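Local coordinates for protein copper-containing nitrite reductase (Thermus scotoductus, PDB 6HBE) that probably reduces nitrite to nitric oxide with electrons from cytochrome c, working as a copper-containing homotrimer of three-domain subunits, at residues Glu140-Glu145 / Tyr199-Phe204; Met225-Asn230 / Asp247-Glu252. All coordinates share one frame; numbering follows the deposited sequence.

Interaction 1: residues Glu140-Glu145 / Tyr199-Phe204; sequences EKYRME and YLRIYF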
# COMPACT_ATOMS: atom_id res chain seq x y z
N GLU C 140 -8.32 34.95 10.06
CA GLU C 140 -8.75 34.42 11.37
C GLU C 140 -7.57 33.73 12.03
O GLU C 140 -7.00 32.79 11.46
CB GLU C 140 -9.91 33.42 11.19
CG GLU C 140 -10.38 32.74 12.48
CD GLU C 140 -11.43 31.65 12.28
OE1 GLU C 140 -11.91 31.44 11.14
OE2 GLU C 140 -11.77 31.00 13.28
N LYS C 141 -7.19 34.17 13.23
CA LYS C 141 -6.04 33.55 13.91
C LYS C 141 -6.38 32.14 14.43
O LYS C 141 -7.51 31.88 14.82
CB LYS C 141 -5.53 34.45 15.03
CG LYS C 141 -4.97 35.76 14.47
CD LYS C 141 -4.39 36.66 15.55
CE LYS C 141 -3.92 37.99 14.96
NZ LYS C 141 -2.88 37.80 13.90
N TYR C 142 -5.40 31.22 14.40
CA TYR C 142 -5.58 29.86 14.94
C TYR C 142 -5.80 29.94 16.46
O TYR C 142 -5.43 30.93 17.11
CB TYR C 142 -4.34 28.96 14.60
CG TYR C 142 -4.15 28.68 13.10
CD1 TYR C 142 -4.97 27.76 12.42
CD2 TYR C 142 -3.15 29.32 12.38
CE1 TYR C 142 -4.79 27.51 11.06
CE2 TYR C 142 -2.97 29.08 11.02
CZ TYR C 142 -3.78 28.18 10.36
OH TYR C 142 -3.57 27.97 9.00
N ARG C 143 -6.42 28.91 17.03
CA ARG C 143 -6.89 28.95 18.41
C ARG C 143 -5.82 29.21 19.48
O ARG C 143 -6.05 30.03 20.39
CB ARG C 143 -7.71 27.70 18.71
CG ARG C 143 -8.21 27.58 20.13
CD ARG C 143 -9.30 26.54 20.24
NE ARG C 143 -9.37 26.00 21.58
CZ ARG C 143 -10.15 25.00 21.95
NH1 ARG C 143 -11.00 24.45 21.09
NH2 ARG C 143 -10.09 24.56 23.20
N MET C 144 -4.66 28.54 19.39
CA MET C 144 -3.59 28.73 20.39
C MET C 144 -2.96 30.13 20.30
O MET C 144 -2.55 30.69 21.32
CB MET C 144 -2.49 27.65 20.30
CG MET C 144 -1.53 27.64 21.51
SD MET C 144 -0.32 26.27 21.46
CE MET C 144 -1.37 24.90 21.96
N GLU C 145 -2.85 30.70 19.11
CA GLU C 145 -2.41 32.11 18.98
C GLU C 145 -3.42 33.05 19.65
O GLU C 145 -3.03 33.92 20.42
CB GLU C 145 -2.21 32.52 17.52
CG GLU C 145 -1.89 34.02 17.34
CD GLU C 145 -1.18 34.38 16.04
OE1 GLU C 145 -0.87 33.51 15.19
OE2 GLU C 145 -0.90 35.59 15.87
N TYR C 199 5.69 27.56 22.22
CA TYR C 199 4.53 27.37 21.33
C TYR C 199 5.04 27.13 19.90
O TYR C 199 5.56 28.05 19.25
CB TYR C 199 3.59 28.58 21.44
CG TYR C 199 2.57 28.80 20.32
CD1 TYR C 199 2.06 27.74 19.54
CD2 TYR C 199 2.07 30.09 20.08
CE1 TYR C 199 1.14 27.98 18.52
CE2 TYR C 199 1.14 30.33 19.06
CZ TYR C 199 0.66 29.27 18.31
OH TYR C 199 -0.25 29.54 17.31
N LEU C 200 4.92 25.88 19.43
CA LEU C 200 5.28 25.52 18.05
C LEU C 200 4.06 25.50 17.13
O LEU C 200 3.00 25.04 17.54
CB LEU C 200 5.97 24.14 18.00
CG LEU C 200 7.21 23.95 18.87
CD1 LEU C 200 7.83 22.58 18.60
CD2 LEU C 200 8.29 25.02 18.69
N ARG C 201 4.23 25.98 15.89
CA ARG C 201 3.21 25.76 14.84
C ARG C 201 3.86 25.03 13.65
O ARG C 201 4.86 25.49 13.10
CB ARG C 201 2.50 27.06 14.42
CG ARG C 201 1.21 26.84 13.59
CD ARG C 201 0.20 27.97 13.82
NE ARG C 201 0.55 29.18 13.06
CZ ARG C 201 0.38 30.45 13.47
NH1 ARG C 201 -0.11 30.77 14.67
NH2 ARG C 201 0.72 31.42 12.63
N ILE C 202 3.30 23.86 13.29
CA ILE C 202 3.88 22.95 12.28
C ILE C 202 2.95 23.03 11.06
O ILE C 202 1.73 22.94 11.20
CB ILE C 202 4.00 21.50 12.81
CG1 ILE C 202 4.88 21.45 14.07
CG2 ILE C 202 4.57 20.55 11.74
CD1 ILE C 202 4.74 20.18 14.88
N TYR C 203 3.53 23.24 9.90
CA TYR C 203 2.81 23.26 8.62
C TYR C 203 3.28 22.00 7.89
O TYR C 203 4.44 21.93 7.46
CB TYR C 203 3.16 24.53 7.83
CG TYR C 203 2.77 25.86 8.50
CD1 TYR C 203 3.54 26.40 9.54
CD2 TYR C 203 1.66 26.57 8.07
CE1 TYR C 203 3.20 27.62 10.14
CE2 TYR C 203 1.30 27.79 8.66
CZ TYR C 203 2.07 28.30 9.71
OH TYR C 203 1.75 29.51 10.31
N PHE C 204 2.39 21.00 7.77
CA PHE C 204 2.76 19.66 7.25
C PHE C 204 2.02 19.34 5.96
O PHE C 204 0.79 19.43 5.93
CB PHE C 204 2.43 18.59 8.29
CG PHE C 204 2.68 17.17 7.81
CD1 PHE C 204 3.94 16.79 7.41
CD2 PHE C 204 1.67 16.21 7.83
CE1 PHE C 204 4.20 15.51 6.97
CE2 PHE C 204 1.94 14.90 7.43
CZ PHE C 204 3.20 14.57 6.97

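Interaction 2: residues Met225-Asn230 / Asp247-Glu252; sequences MYYQGN and DSWVIE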
# COMPACT_ATOMS: atom_id res chain seq x y z
N MET C 225 -5.31 20.73 15.80
CA MET C 225 -4.92 20.50 14.41
C MET C 225 -6.02 20.99 13.48
O MET C 225 -7.18 20.92 13.82
CB MET C 225 -4.66 19.02 14.13
CG MET C 225 -3.95 18.27 15.23
SD MET C 225 -3.28 16.67 14.74
CE MET C 225 -4.74 15.84 14.14
N TYR C 226 -5.64 21.43 12.29
CA TYR C 226 -6.56 21.98 11.31
C TYR C 226 -6.37 21.26 9.98
O TYR C 226 -5.32 21.41 9.34
CB TYR C 226 -6.33 23.49 11.17
CG TYR C 226 -6.32 24.19 12.52
CD1 TYR C 226 -5.13 24.33 13.24
CD2 TYR C 226 -7.49 24.70 13.07
CE1 TYR C 226 -5.13 24.96 14.49
CE2 TYR C 226 -7.49 25.33 14.31
CZ TYR C 226 -6.32 25.46 15.02
OH TYR C 226 -6.31 26.09 16.25
N TYR C 227 -7.36 20.48 9.56
CA TYR C 227 -7.28 19.75 8.29
C TYR C 227 -7.27 20.73 7.10
O TYR C 227 -8.08 21.68 7.06
CB TYR C 227 -8.39 18.71 8.17
CG TYR C 227 -8.34 17.79 6.92
CD1 TYR C 227 -7.24 16.98 6.64
CD2 TYR C 227 -9.42 17.72 6.05
CE1 TYR C 227 -7.22 16.14 5.52
CE2 TYR C 227 -9.43 16.88 4.93
CZ TYR C 227 -8.32 16.08 4.67
OH TYR C 227 -8.37 15.28 3.52
N GLN C 228 -6.30 20.52 6.20
CA GLN C 228 -5.94 21.40 5.08
C GLN C 228 -5.30 22.73 5.51
O GLN C 228 -5.04 23.59 4.66
CB GLN C 228 -7.14 21.68 4.17
CG GLN C 228 -7.86 20.39 3.72
CD GLN C 228 -7.16 19.72 2.54
OE1 GLN C 228 -6.74 20.39 1.60
NE2 GLN C 228 -7.10 18.40 2.56
N GLY C 229 -5.03 22.90 6.80
CA GLY C 229 -4.65 24.22 7.34
C GLY C 229 -5.77 25.26 7.48
O GLY C 229 -5.49 26.42 7.85
N ASN C 230 -7.02 24.88 7.21
CA ASN C 230 -8.16 25.80 7.36
C ASN C 230 -8.61 25.87 8.83
O ASN C 230 -9.01 24.84 9.39
CB ASN C 230 -9.33 25.38 6.46
CG ASN C 230 -10.42 26.45 6.37
OD1 ASN C 230 -10.97 26.86 7.38
ND2 ASN C 230 -10.73 26.89 5.15
N ASP C 247 -2.74 15.63 1.07
CA ASP C 247 -3.36 16.12 2.31
C ASP C 247 -2.35 16.93 3.13
O ASP C 247 -1.14 16.69 3.09
CB ASP C 247 -3.85 14.96 3.22
CG ASP C 247 -5.20 14.35 2.80
OD1 ASP C 247 -6.12 15.09 2.31
OD2 ASP C 247 -5.36 13.11 3.08
N SER C 248 -2.86 17.86 3.91
CA SER C 248 -2.03 18.74 4.75
C SER C 248 -2.72 19.04 6.08
O SER C 248 -3.93 18.83 6.20
CB SER C 248 -1.77 20.08 4.04
OG SER C 248 -2.99 20.86 3.95
N TRP C 249 -1.92 19.51 7.04
CA TRP C 249 -2.37 19.93 8.36
C TRP C 249 -1.59 21.16 8.83
O TRP C 249 -0.42 21.29 8.49
CB TRP C 249 -2.15 18.81 9.41
CG TRP C 249 -3.01 17.59 9.25
CD1 TRP C 249 -2.68 16.44 8.53
CD2 TRP C 249 -4.30 17.35 9.81
NE1 TRP C 249 -3.70 15.53 8.62
CE2 TRP C 249 -4.70 16.05 9.40
CE3 TRP C 249 -5.15 18.09 10.65
CZ2 TRP C 249 -5.92 15.47 9.81
CZ3 TRP C 249 -6.39 17.52 11.05
CH2 TRP C 249 -6.76 16.23 10.60
N VAL C 250 -2.25 22.04 9.61
CA VAL C 250 -1.54 22.92 10.57
C VAL C 250 -1.75 22.37 12.00
O VAL C 250 -2.86 21.97 12.36
CB VAL C 250 -2.00 24.39 10.46
CG1 VAL C 250 -1.42 25.26 11.56
CG2 VAL C 250 -1.58 24.96 9.11
N ILE C 251 -0.67 22.27 12.78
CA ILE C 251 -0.70 21.69 14.13
C ILE C 251 -0.12 22.75 15.12
O ILE C 251 0.92 23.33 14.85
CB ILE C 251 0.15 20.41 14.14
CG1 ILE C 251 -0.50 19.32 13.24
CG2 ILE C 251 0.40 19.88 15.55
CD1 ILE C 251 0.50 18.26 12.79
N GLU C 252 -0.82 22.98 16.23
CA GLU C 252 -0.34 23.80 17.35
C GLU C 252 -0.08 22.90 18.57
O GLU C 252 -0.95 22.12 18.95
CB GLU C 252 -1.41 24.86 17.69
CG GLU C 252 -1.67 25.86 16.59
CD GLU C 252 -2.71 26.91 17.00
OE1 GLU C 252 -3.83 26.55 17.35
OE2 GLU C 252 -2.38 28.11 16.98

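Interaction 1: residues Glu140-Glu145 / Tyr199-Phe204
Charge pairing is centred on the guanidinium of R201, whose chain runs with CG anti to the backbone N and then bends at chi3 (78°). Its NH1 meets E145 OE1 at 2.9 Å in a nearly straight salt-bridge hydrogen bond, using the anti lone pair of a carboxylate almost coplanar with the guanidinium. K141 NZ approaches the other oxygen, E145 OE2, at 3.6 Å, so the acid is shared between two cations. Hydroxyls occupy further in-plane positions: Y199 OH lies 2.9 Å from R201 NH1, while Y203 OH takes bonds from both R201 NE and NH2. Four bonds thus fix the rotation of the buried guanidinium. Y199 OH is also bonded to E252.

Two aromatic contacts accompany this network. The Y142 ring brings CD2 over one guanidinium face, 3.8 Å from R201 NE, the planes of ring and guanidinium 48° apart; the Y142 hydroxyl bonds G229 O. M144, tip to tip with Y199, places CG over that ring's face and SD obliquely, 3.4 Å from Y199 CD1.

With Y142 as N-cap of helix 143-148, the arrangement combines a Met-aromatic contact with a salt-bridge network, packing a short helix on a strand of a cupredoxin-type β-sandwich.

Interaction 2: residues Met225-Asn230 / Asp247-Glu252
W249 overlaps Y227 with one face of its indole and M225 with the other. Y227 CB sits 4.0 Å from the centroid of the six-membered ring of W249 as a CH-pi contact, matched by M225 CE across the indole. The backbones pair antiparallel, Y226 opposite V250 as a hydrogen-bonded pair, with Y226 N donating to V250 O at 2.8 Å and V250 N to Y226 O, which also accepts G229 N, closing the type II turn Y226-G229.

Two tyrosine hydroxyls end on acids, each above the carboxylate plane: Y227 OH donates to D247 OD1 at 2.6 Å and Y226 OH to E252 OE1 at 2.8 Å; E252 OE2 is hydrogen-bonded to Y199 OH. A phenylalanine at Y226, lacking the hydroxyl that donates to E252 OE1 and accepts from R143 N, would probably loosen the strand's tie to helix 143-148.

This antiparallel pair ending in a type II turn belongs to a cupredoxin-type sheet, with the Q228 side chain about 7 Å from that of copper-binding H80. Strand 222-227 lies between 248-254 and 234-238; W249 NE1 bonds L242 O of strand 241-243, and within the turn Q228 OE1 accepts Q239 N of a neighbouring subunit.

How the interactions relate
Both contacts are buried and meet in one sheet, where strands 199-208 and 248-254 are neighbours; interaction 1 also brings in helix 143-148. Interaction 2 is built on strand pairing, with a backbone ladder and CH-pi contacts on both faces of an indole, whereas interaction 1 rests mainly on side chains and places a charged network between helix and sheet. They join through E252, whose OE2 receives Y199 OH at 2.6 Å, and through G229 O, 2.7 Å from Y142 OH. Their outer limits differ: the partly exposed E145 and exposed K141 carry interaction 1 toward the surface, while the turn end of interaction 2 faces a neighbouring subunit within the trimer.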